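Local coordinates for tegumental protein 20.8 kDa (Clonorchis sinensis, PDB 5X2D), which probably binds calcium ions as a whole protein, a tegumental-allergen-like protein of a liver fluke, the part here being its dynein light chain-like domain, at residues 24-29 with 79-84; 28-33 with 40-45; 65-70 with 85-90. One frame throughout, in Å; residues are numbered along the deposited sequence.

Interaction 1. Residues 24-29 with 79-84; sequences RETIPI and FQFELY
Leu83 reaches from the strand to the helix and sets both methyls against Ile27, one of them also against Thr26. Leu83 CD2 lies 3.8 Å from Ile27 CA and 3.9 Å from Thr26 CG2, while Leu83 CD1 packs on Ile27 CG1, again at 3.8 Å. Ile27 lies across Leu83, nearly perpendicular to it, whereas Thr26 and Leu83 pass side by side, pointing opposite ways. Thr26 also uses CG2 at the edge of the Phe81 ring, where the methyl sits close to the ring plane, 3.9 Å from Phe81 CZ. A first torsion of 68° turns the Phe81 ring this way, setting CG between the backbone N and the carbonyl carbon.

Thr26 suits a place between helix and sheet because its two branches serve two neighbourhoods. CG2 is anti to the backbone N and meets the strand, whereas OG1 is hydrogen-bonded to Ile22 O one turn back in the helix. Leu46 of helix 36-54 also touches Thr26. The Phe81 ring meets that of Tyr88 on the adjoining strand, their planes about 20° apart.

Helix 16-29 packs here on the antiparallel sheet of the dynein light chain-like domain, the axes of helix 24-29 and strand 79-83 lying 10.6 Å apart. Methyl, methylene and ring carbons do the touching, and the threonine hydroxyl is satisfied inside its own helix, so burying it should cost little.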
loop_
_atom_site.group_PDB
_atom_site.type_symbol
_atom_site.label_atom_id
_atom_site.label_comp_id
_atom_site.label_asym_id
_atom_site.label_seq_id
_atom_site.Cartn_x
_atom_site.Cartn_y
_atom_site.Cartn_z
ATOM N N ARG A 24 14.439 -3.106 -15.296
ATOM C CA ARG A 24 15.672 -2.438 -15.695
ATOM C C ARG A 24 16.106 -1.274 -14.800
ATOM O O ARG A 24 17.266 -1.191 -14.410
ATOM C CB ARG A 24 15.482 -1.912 -17.120
ATOM C CG ARG A 24 16.363 -2.520 -18.196
ATOM C CD ARG A 24 17.758 -1.913 -18.162
ATOM N NE ARG A 24 18.565 -2.340 -19.304
ATOM C CZ ARG A 24 19.752 -1.828 -19.617
ATOM N NH1 ARG A 24 20.289 -0.879 -18.862
ATOM N NH2 ARG A 24 20.411 -2.279 -20.675
ATOM N N GLU A 25 15.177 -0.378 -14.483
ATOM C CA GLU A 25 15.504 0.796 -13.695
ATOM C C GLU A 25 15.672 0.440 -12.218
ATOM O O GLU A 25 16.517 1.012 -11.519
ATOM C CB GLU A 25 14.413 1.871 -13.881
ATOM C CG GLU A 25 14.591 3.130 -13.049
ATOM C CD GLU A 25 15.697 4.032 -13.598
ATOM O OE1 GLU A 25 16.240 3.715 -14.693
ATOM O OE2 GLU A 25 16.002 5.067 -12.946
ATOM N N THR A 26 14.884 -0.529 -11.763
ATOM C CA THR A 26 14.849 -0.919 -10.351
ATOM C C THR A 26 16.023 -1.772 -9.847
ATOM O O THR A 26 16.693 -1.410 -8.888
ATOM C CB THR A 26 13.576 -1.721 -10.069
ATOM O OG1 THR A 26 12.445 -0.909 -10.364
ATOM C CG2 THR A 26 13.506 -2.176 -8.630
ATOM N N ILE A 27 16.290 -2.878 -10.529
ATOM C CA ILE A 27 17.207 -3.888 -10.011
ATOM C C ILE A 27 18.613 -3.372 -9.704
ATOM O O ILE A 27 19.206 -3.781 -8.707
ATOM C CB ILE A 27 17.328 -5.090 -10.972
ATOM C CG1 ILE A 27 15.961 -5.685 -11.257
ATOM C CG2 ILE A 27 18.124 -6.189 -10.343
ATOM C CD1 ILE A 27 15.964 -6.585 -12.440
ATOM N N PRO A 28 19.170 -2.491 -10.554
ATOM C CA PRO A 28 20.483 -2.005 -10.111
ATOM C C PRO A 28 20.472 -1.113 -8.858
ATOM O O PRO A 28 21.311 -1.330 -7.984
ATOM C CB PRO A 28 20.990 -1.223 -11.332
ATOM C CG PRO A 28 19.765 -0.894 -12.121
ATOM C CD PRO A 28 18.870 -2.072 -11.935
ATOM N N ILE A 29 19.567 -0.144 -8.752
ATOM C CA ILE A 29 19.659 0.794 -7.633
ATOM C C ILE A 29 18.833 0.429 -6.390
ATOM O O ILE A 29 19.035 1.015 -5.322
ATOM C CB ILE A 29 19.276 2.231 -8.070
ATOM C CG1 ILE A 29 17.886 2.271 -8.705
ATOM C CG2 ILE A 29 20.285 2.748 -9.081
ATOM C CD1 ILE A 29 17.333 3.672 -8.855
ATOM N N PHE A 79 1.657 -2.430 -11.044
ATOM C CA PHE A 79 2.606 -3.522 -11.133
ATOM C C PHE A 79 3.061 -3.851 -9.720
ATOM O O PHE A 79 3.342 -2.938 -8.943
ATOM C CB PHE A 79 3.770 -3.097 -12.026
ATOM C CG PHE A 79 4.804 -4.149 -12.253
ATOM C CD1 PHE A 79 4.494 -5.497 -12.131
ATOM C CD2 PHE A 79 6.090 -3.781 -12.643
ATOM C CE1 PHE A 79 5.459 -6.468 -12.379
ATOM C CE2 PHE A 79 7.057 -4.732 -12.893
ATOM C CZ PHE A 79 6.740 -6.089 -12.771
ATOM N N GLN A 80 3.104 -5.128 -9.352
ATOM C CA GLN A 80 3.548 -5.463 -7.999
ATOM C C GLN A 80 4.495 -6.649 -8.036
ATOM O O GLN A 80 4.089 -7.721 -8.429
ATOM C CB GLN A 80 2.350 -5.761 -7.086
ATOM C CG GLN A 80 1.388 -4.586 -6.919
ATOM C CD GLN A 80 0.304 -4.847 -5.895
ATOM O OE1 GLN A 80 0.338 -5.836 -5.181
ATOM N NE2 GLN A 80 -0.701 -3.992 -5.869
ATOM N N PHE A 81 5.745 -6.466 -7.611
ATOM C CA PHE A 81 6.745 -7.524 -7.726
ATOM C C PHE A 81 7.737 -7.544 -6.573
ATOM O O PHE A 81 8.069 -6.493 -6.010
ATOM C CB PHE A 81 7.520 -7.377 -9.034
ATOM C CG PHE A 81 8.394 -6.158 -9.089
ATOM C CD1 PHE A 81 7.880 -4.930 -9.524
ATOM C CD2 PHE A 81 9.727 -6.222 -8.703
ATOM C CE1 PHE A 81 8.686 -3.792 -9.565
ATOM C CE2 PHE A 81 10.543 -5.081 -8.743
ATOM C CZ PHE A 81 10.022 -3.871 -9.175
ATOM N N GLU A 82 8.252 -8.742 -6.274
ATOM C CA GLU A 82 9.247 -8.962 -5.211
ATOM C C GLU A 82 10.633 -9.077 -5.825
ATOM O O GLU A 82 10.847 -9.859 -6.743
ATOM C CB GLU A 82 8.958 -10.238 -4.407
ATOM C CG GLU A 82 7.578 -10.319 -3.773
ATOM C CD GLU A 82 7.364 -11.613 -2.999
ATOM O OE1 GLU A 82 8.354 -12.347 -2.762
ATOM O OE2 GLU A 82 6.200 -11.899 -2.633
ATOM N N LEU A 83 11.559 -8.264 -5.348
ATOM C CA LEU A 83 12.948 -8.361 -5.769
ATOM C C LEU A 83 13.831 -8.516 -4.520
ATOM O O LEU A 83 13.945 -7.588 -3.687
ATOM C CB LEU A 83 13.352 -7.139 -6.594
ATOM C CG LEU A 83 14.796 -7.013 -7.084
ATOM C CD1 LEU A 83 15.002 -7.867 -8.319
ATOM C CD2 LEU A 83 15.088 -5.551 -7.393
ATOM N N TYR A 84 14.423 -9.707 -4.401
ATOM C CA TYR A 84 15.237 -10.083 -3.256
ATOM C C TYR A 84 14.462 -9.951 -1.937
ATOM O O TYR A 84 14.951 -9.355 -0.955
ATOM C CB TYR A 84 16.505 -9.236 -3.233
ATOM C CG TYR A 84 17.363 -9.350 -4.477
ATOM C CD1 TYR A 84 17.521 -10.562 -5.131
ATOM C CD2 TYR A 84 18.001 -8.234 -5.012
ATOM C CE1 TYR A 84 18.310 -10.669 -6.275
ATOM C CE2 TYR A 84 18.787 -8.331 -6.157
ATOM C CZ TYR A 84 18.936 -9.548 -6.781
ATOM O OH TYR A 84 19.708 -9.643 -7.916
#

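Interaction 2. Residues 28-33 with 40-45; sequences PIAPGA and GRLTEN
Leu42 supplies most of the apolar contact, sending its two methyls from helix 40-45 to different parts of the segment 28-33. Leu42 CD1 lies 4.1 Å from Ile29 CD1 and also rests near the backbone oxygen of Ile29. Leu42 CD2 lies 4.1 Å from Ala30 CA, and more loosely it faces the methyls of Ala30, 4.4 Å from CB, and of Ala33, 4.5 Å from CB. With CG anti to the backbone N (chi1 171°), the branched end of Leu42 projects across to the opposing chain. The small alanines allow the backbone to come up to it, while the longer Ile29 stretches out to meet it at the more exposed margin. There the side chain of Ile29 also passes that of Asn45.

Several polar bonds shape the segments internally. Thr43 OG1 donates to Gly40 O at 2.9 Å from above the carbonyl plane, 47° out of it, which turns the hydroxyl back onto its own helix. Asn45 N bonds Arg41 O in the ordinary helical way. In the other segment Ala33 N bonds Ala30 O at 3.2 Å, closing a type I beta turn from Ala30 to Ala33. Pro28, having no N-H to give, fits the kink at its own position, and Pro31 suits the second position of the turn.

Partners outside the pair place it in the dimer and the fold. Glu44 OE2 is hydrogen-bonded to Gln71 N of the second subunit, and Thr70 of that subunit packs on Thr43. The contact packs the end of helix 16-29 and the turn after it against helix 36-54, the two consecutive helices of the dynein light chain-like fold.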
loop_
_atom_site.group_PDB
_atom_site.type_symbol
_atom_site.label_atom_id
_atom_site.label_comp_id
_atom_site.label_asym_id
_atom_site.label_seq_id
_atom_site.Cartn_x
_atom_site.Cartn_y
_atom_site.Cartn_z
ATOM N N PRO A 28 19.170 -2.491 -10.554
ATOM C CA PRO A 28 20.483 -2.005 -10.111
ATOM C C PRO A 28 20.472 -1.113 -8.858
ATOM O O PRO A 28 21.311 -1.330 -7.984
ATOM C CB PRO A 28 20.990 -1.223 -11.332
ATOM C CG PRO A 28 19.765 -0.894 -12.121
ATOM C CD PRO A 28 18.870 -2.072 -11.935
ATOM N N ILE A 29 19.567 -0.144 -8.752
ATOM C CA ILE A 29 19.659 0.794 -7.633
ATOM C C ILE A 29 18.833 0.429 -6.390
ATOM O O ILE A 29 19.035 1.015 -5.322
ATOM C CB ILE A 29 19.276 2.231 -8.070
ATOM C CG1 ILE A 29 17.886 2.271 -8.705
ATOM C CG2 ILE A 29 20.285 2.748 -9.081
ATOM C CD1 ILE A 29 17.333 3.672 -8.855
ATOM N N ALA A 30 17.907 -0.520 -6.519
ATOM C CA ALA A 30 17.017 -0.872 -5.402
ATOM C C ALA A 30 17.685 -1.651 -4.248
ATOM O O ALA A 30 17.568 -1.246 -3.093
ATOM C CB ALA A 30 15.793 -1.632 -5.921
ATOM N N PRO A 31 18.368 -2.776 -4.540
ATOM C CA PRO A 31 18.983 -3.559 -3.453
ATOM C C PRO A 31 20.086 -2.841 -2.661
ATOM O O PRO A 31 20.455 -3.296 -1.571
ATOM C CB PRO A 31 19.583 -4.763 -4.185
ATOM C CG PRO A 31 19.718 -4.333 -5.595
ATOM C CD PRO A 31 18.558 -3.436 -5.842
ATOM N N GLY A 32 20.610 -1.748 -3.201
ATOM C CA GLY A 32 21.624 -0.986 -2.502
ATOM C C GLY A 32 21.094 -0.279 -1.272
ATOM O O GLY A 32 21.819 -0.093 -0.293
ATOM N N ALA A 33 19.821 0.096 -1.301
ATOM C CA ALA A 33 19.287 0.958 -0.251
ATOM C C ALA A 33 18.648 0.209 0.940
ATOM O O ALA A 33 17.680 -0.543 0.752
ATOM C CB ALA A 33 18.287 1.934 -0.855
ATOM N N GLY A 40 13.379 6.155 1.419
ATOM C CA GLY A 40 12.492 7.297 1.365
ATOM C C GLY A 40 12.682 8.032 0.061
ATOM O O GLY A 40 11.705 8.359 -0.610
ATOM N N ARG A 41 13.935 8.300 -0.308
ATOM C CA ARG A 41 14.182 8.959 -1.586
ATOM C C ARG A 41 14.496 7.971 -2.700
ATOM O O ARG A 41 14.678 8.391 -3.827
ATOM C CB ARG A 41 15.322 9.981 -1.492
ATOM C CG ARG A 41 14.852 11.423 -1.652
ATOM C CD ARG A 41 15.977 12.358 -2.084
ATOM N NE ARG A 41 16.553 11.994 -3.378
ATOM C CZ ARG A 41 17.701 12.488 -3.837
ATOM N NH1 ARG A 41 18.370 13.370 -3.109
ATOM N NH2 ARG A 41 18.178 12.117 -5.018
ATOM N N LEU A 42 14.493 6.670 -2.405
ATOM C CA LEU A 42 14.528 5.643 -3.457
ATOM C C LEU A 42 13.191 5.530 -4.160
ATOM O O LEU A 42 13.111 5.453 -5.398
ATOM C CB LEU A 42 14.876 4.261 -2.912
ATOM C CG LEU A 42 14.696 3.168 -3.984
ATOM C CD1 LEU A 42 15.727 3.235 -5.123
ATOM C CD2 LEU A 42 14.594 1.795 -3.376
ATOM N N THR A 43 12.146 5.443 -3.346
ATOM C CA THR A 43 10.806 5.388 -3.872
ATOM C C THR A 43 10.675 6.595 -4.771
ATOM O O THR A 43 10.266 6.471 -5.917
ATOM C CB THR A 43 9.744 5.425 -2.763
ATOM O OG1 THR A 43 9.854 6.657 -2.039
ATOM C CG2 THR A 43 9.923 4.263 -1.812
ATOM N N GLU A 44 11.099 7.750 -4.261
ATOM C CA GLU A 44 10.966 9.007 -4.987
ATOM C C GLU A 44 11.693 9.023 -6.336
ATOM O O GLU A 44 11.092 9.474 -7.313
ATOM C CB GLU A 44 11.434 10.191 -4.114
ATOM C CG GLU A 44 10.397 10.642 -3.078
ATOM C CD GLU A 44 9.160 11.282 -3.707
ATOM O OE1 GLU A 44 9.227 11.639 -4.905
ATOM O OE2 GLU A 44 8.112 11.428 -3.022
ATOM N N ASN A 45 12.919 8.499 -6.453
ATOM C CA ASN A 45 13.494 8.482 -7.802
ATOM C C ASN A 45 12.935 7.318 -8.630
ATOM O O ASN A 45 13.164 7.269 -9.838
ATOM C CB ASN A 45 15.043 8.423 -7.852
ATOM C CG ASN A 45 15.657 7.446 -6.870
ATOM O OD1 ASN A 45 16.048 7.804 -5.771
ATOM N ND2 ASN A 45 15.714 6.187 -7.263
#

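Interaction 3. Residues 65-70 with 85-90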
loop_
_atom_site.group_PDB
_atom_site.type_symbol
_atom_site.label_atom_id
_atom_site.label_comp_id
_atom_site.label_asym_id
_atom_site.label_seq_id
_atom_site.Cartn_x
_atom_site.Cartn_y
_atom_site.Cartn_z
ATOM N N GLY A 65 8.529 -7.103 4.307
ATOM C CA GLY A 65 7.478 -7.783 5.037
ATOM C C GLY A 65 6.410 -8.432 4.168
ATOM O O GLY A 65 6.573 -8.617 2.964
ATOM N N SER A 66 5.278 -8.727 4.797
ATOM C CA SER A 66 4.182 -9.462 4.185
ATOM C C SER A 66 2.908 -8.616 4.248
ATOM O O SER A 66 2.737 -7.855 5.186
ATOM C CB SER A 66 3.997 -10.797 4.903
ATOM O OG SER A 66 2.709 -11.331 4.685
ATOM N N TYR A 67 2.024 -8.709 3.253
ATOM C CA TYR A 67 0.853 -7.823 3.245
ATOM C C TYR A 67 -0.426 -8.405 2.651
ATOM O O TYR A 67 -0.411 -9.468 2.021
ATOM C CB TYR A 67 1.199 -6.509 2.544
ATOM C CG TYR A 67 1.463 -6.572 1.061
ATOM C CD1 TYR A 67 0.413 -6.562 0.146
ATOM C CD2 TYR A 67 2.758 -6.536 0.568
ATOM C CE1 TYR A 67 0.650 -6.576 -1.200
ATOM C CE2 TYR A 67 3.008 -6.556 -0.786
ATOM C CZ TYR A 67 1.946 -6.569 -1.663
ATOM O OH TYR A 67 2.161 -6.592 -3.020
ATOM N N TRP A 68 -1.540 -7.750 2.979
ATOM C CA TRP A 68 -2.872 -8.136 2.509
ATOM C C TRP A 68 -3.763 -6.968 2.046
ATOM O O TRP A 68 -4.156 -6.144 2.866
ATOM C CB TRP A 68 -3.598 -8.902 3.624
ATOM C CG TRP A 68 -2.998 -10.249 3.935
ATOM C CD1 TRP A 68 -3.418 -11.437 3.463
ATOM C CD2 TRP A 68 -1.879 -10.519 4.792
ATOM N NE1 TRP A 68 -2.629 -12.451 3.955
ATOM C CE2 TRP A 68 -1.681 -11.919 4.771
ATOM C CE3 TRP A 68 -1.030 -9.732 5.579
ATOM C CZ2 TRP A 68 -0.668 -12.539 5.505
ATOM C CZ3 TRP A 68 -0.009 -10.355 6.306
ATOM C CH2 TRP A 68 0.155 -11.745 6.264
ATOM N N ILE A 69 -4.113 -6.900 0.762
ATOM C CA ILE A 69 -5.036 -5.851 0.292
ATOM C C ILE A 69 -6.419 -6.376 -0.072
ATOM O O ILE A 69 -6.539 -7.442 -0.659
ATOM C CB ILE A 69 -4.501 -5.089 -0.938
ATOM C CG1 ILE A 69 -3.047 -4.668 -0.739
ATOM C CG2 ILE A 69 -5.338 -3.821 -1.195
ATOM C CD1 ILE A 69 -2.622 -3.531 -1.690
ATOM N N THR A 70 -7.462 -5.607 0.243
ATOM C CA THR A 70 -8.803 -5.948 -0.218
ATOM C C THR A 70 -8.796 -5.898 -1.732
ATOM O O THR A 70 -7.966 -5.215 -2.329
ATOM C CB THR A 70 -9.882 -4.981 0.292
ATOM O OG1 THR A 70 -9.654 -3.671 -0.244
ATOM C CG2 THR A 70 -9.876 -4.934 1.800
ATOM N N ASN A 85 13.251 -10.504 -1.923
ATOM C CA ASN A 85 12.358 -10.443 -0.760
ATOM C C ASN A 85 12.101 -9.022 -0.222
ATOM O O ASN A 85 12.034 -8.806 0.994
ATOM C CB ASN A 85 12.897 -11.331 0.368
ATOM C CG ASN A 85 11.795 -12.098 1.084
ATOM O OD1 ASN A 85 10.654 -12.140 0.622
ATOM N ND2 ASN A 85 12.141 -12.733 2.200
ATOM N N ARG A 86 11.964 -8.066 -1.141
ATOM C CA ARG A 86 11.447 -6.737 -0.826
ATOM C C ARG A 86 10.452 -6.362 -1.914
ATOM O O ARG A 86 10.813 -6.294 -3.089
ATOM C CB ARG A 86 12.574 -5.712 -0.732
ATOM C CG ARG A 86 12.436 -4.788 0.458
ATOM C CD ARG A 86 13.758 -4.138 0.860
ATOM N NE ARG A 86 14.342 -3.313 -0.198
ATOM C CZ ARG A 86 15.449 -2.583 -0.053
ATOM N NH1 ARG A 86 16.087 -2.558 1.112
ATOM N NH2 ARG A 86 15.916 -1.866 -1.070
ATOM N N ALA A 87 9.196 -6.144 -1.533
ATOM C CA ALA A 87 8.139 -5.914 -2.521
ATOM C C ALA A 87 8.086 -4.474 -2.978
ATOM O O ALA A 87 8.315 -3.549 -2.195
ATOM C CB ALA A 87 6.777 -6.327 -1.965
ATOM N N TYR A 88 7.739 -4.305 -4.251
ATOM C CA TYR A 88 7.599 -2.999 -4.867
ATOM C C TYR A 88 6.215 -2.868 -5.479
ATOM O O TYR A 88 5.816 -3.682 -6.314
ATOM C CB TYR A 88 8.690 -2.784 -5.924
ATOM C CG TYR A 88 10.081 -2.780 -5.331
ATOM C CD1 TYR A 88 10.779 -3.966 -5.138
ATOM C CD2 TYR A 88 10.681 -1.589 -4.915
ATOM C CE1 TYR A 88 12.041 -3.968 -4.579
ATOM C CE2 TYR A 88 11.944 -1.583 -4.350
ATOM C CZ TYR A 88 12.621 -2.777 -4.184
ATOM O OH TYR A 88 13.882 -2.785 -3.616
ATOM N N LEU A 89 5.470 -1.857 -5.055
ATOM C CA LEU A 89 4.137 -1.629 -5.596
ATOM C C LEU A 89 4.100 -0.346 -6.437
ATOM O O LEU A 89 4.487 0.737 -5.961
ATOM C CB LEU A 89 3.093 -1.555 -4.467
ATOM C CG LEU A 89 2.716 -2.873 -3.788
ATOM C CD1 LEU A 89 3.692 -3.154 -2.688
ATOM C CD2 LEU A 89 1.297 -2.881 -3.252
ATOM N N PHE A 90 3.652 -0.466 -7.684
ATOM C CA PHE A 90 3.464 0.710 -8.528
ATOM C C PHE A 90 1.991 0.928 -8.842
ATOM O O PHE A 90 1.276 -0.021 -9.191
ATOM C CB PHE A 90 4.266 0.597 -9.824
ATOM C CG PHE A 90 5.757 0.634 -9.611
ATOM C CD1 PHE A 90 6.427 -0.468 -9.056
ATOM C CD2 PHE A 90 6.494 1.767 -9.940
ATOM C CE1 PHE A 90 7.807 -0.446 -8.857
ATOM C CE2 PHE A 90 7.875 1.804 -9.740
ATOM C CZ PHE A 90 8.534 0.692 -9.194
#
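Tyr67 OH is hydrogen-bonded to Gln80 OE1 of strand 78-83, and the same oxygen rests on the branched end of Leu89, 3.8 Å from both Leu89 CD1 and CD2. The phenol thus brings its polar end up against an aliphatic group while its hydroxyl is satisfied by an amide beyond it. Tyrosine suits the place because the ring is long enough to bridge strands whose axes are 10.1 Å apart and still present a polar atom at its far end.

The rest of the ring is apolar in its dealings. Ala87 CB sits at the edge, close to the ring plane, 4.0 Å from Tyr67 CE2, and Leu89 CD1 lies at the same distance from CE2 in an oblique position. The ring is brought there by a chi1 of 68°, with CG between the two backbone branches. Ile69 adds a looser touch farther along its strand, where Ile69 CD1 meets Leu89 CD2 at 4.3 Å. Ala87 is short where the ring comes in, and Leu89 is long where it can span Tyr67 and Ile69.

On the other face of strand 87-90, Tyr88 OH receives two weak hydrogen bonds from Arg86, through NE and NH2, and lies in the plane of the guanidinium at its edge. Gly65, lacking a CB, adopts backbone angles that would otherwise press one against the preceding carbonyl.

Strand 66-69 pairs antiparallel with a strand of the second subunit, as in the swapped-strand dimers of dynein light chains. Tyr67 and Ile69 nevertheless also pack back on their own chain, whereas Trp68 meets Leu39 of the second subunit. The contact between these two segments therefore depends on apolar burial, with Tyr67 fixed further by its bond to Gln80.

How the interactions relate
The three contacts adjoin one another around the helices and the sheet. Interactions 1 and 2 share Pro28 and Ile29, and their centres are about 10 Å apart; Leu83 CD2 of the first packs 4.2 Å from Ala30 CB of the second. Interactions 1 and 3 meet through the neighbouring strands 78-83 and 87-92, where Phe81 O lies 2.8 Å from Tyr88 N in a probable hydrogen bond. Arg86 joins interactions 2 and 3 by a hydrogen bond of 2.6 Å from Arg86 NH1 to Ala33 O, although the centres are about 16 Å apart. Interactions 2 and 3 both touch the second subunit, whereas no other chain of the assembly touches the segments of interaction 1.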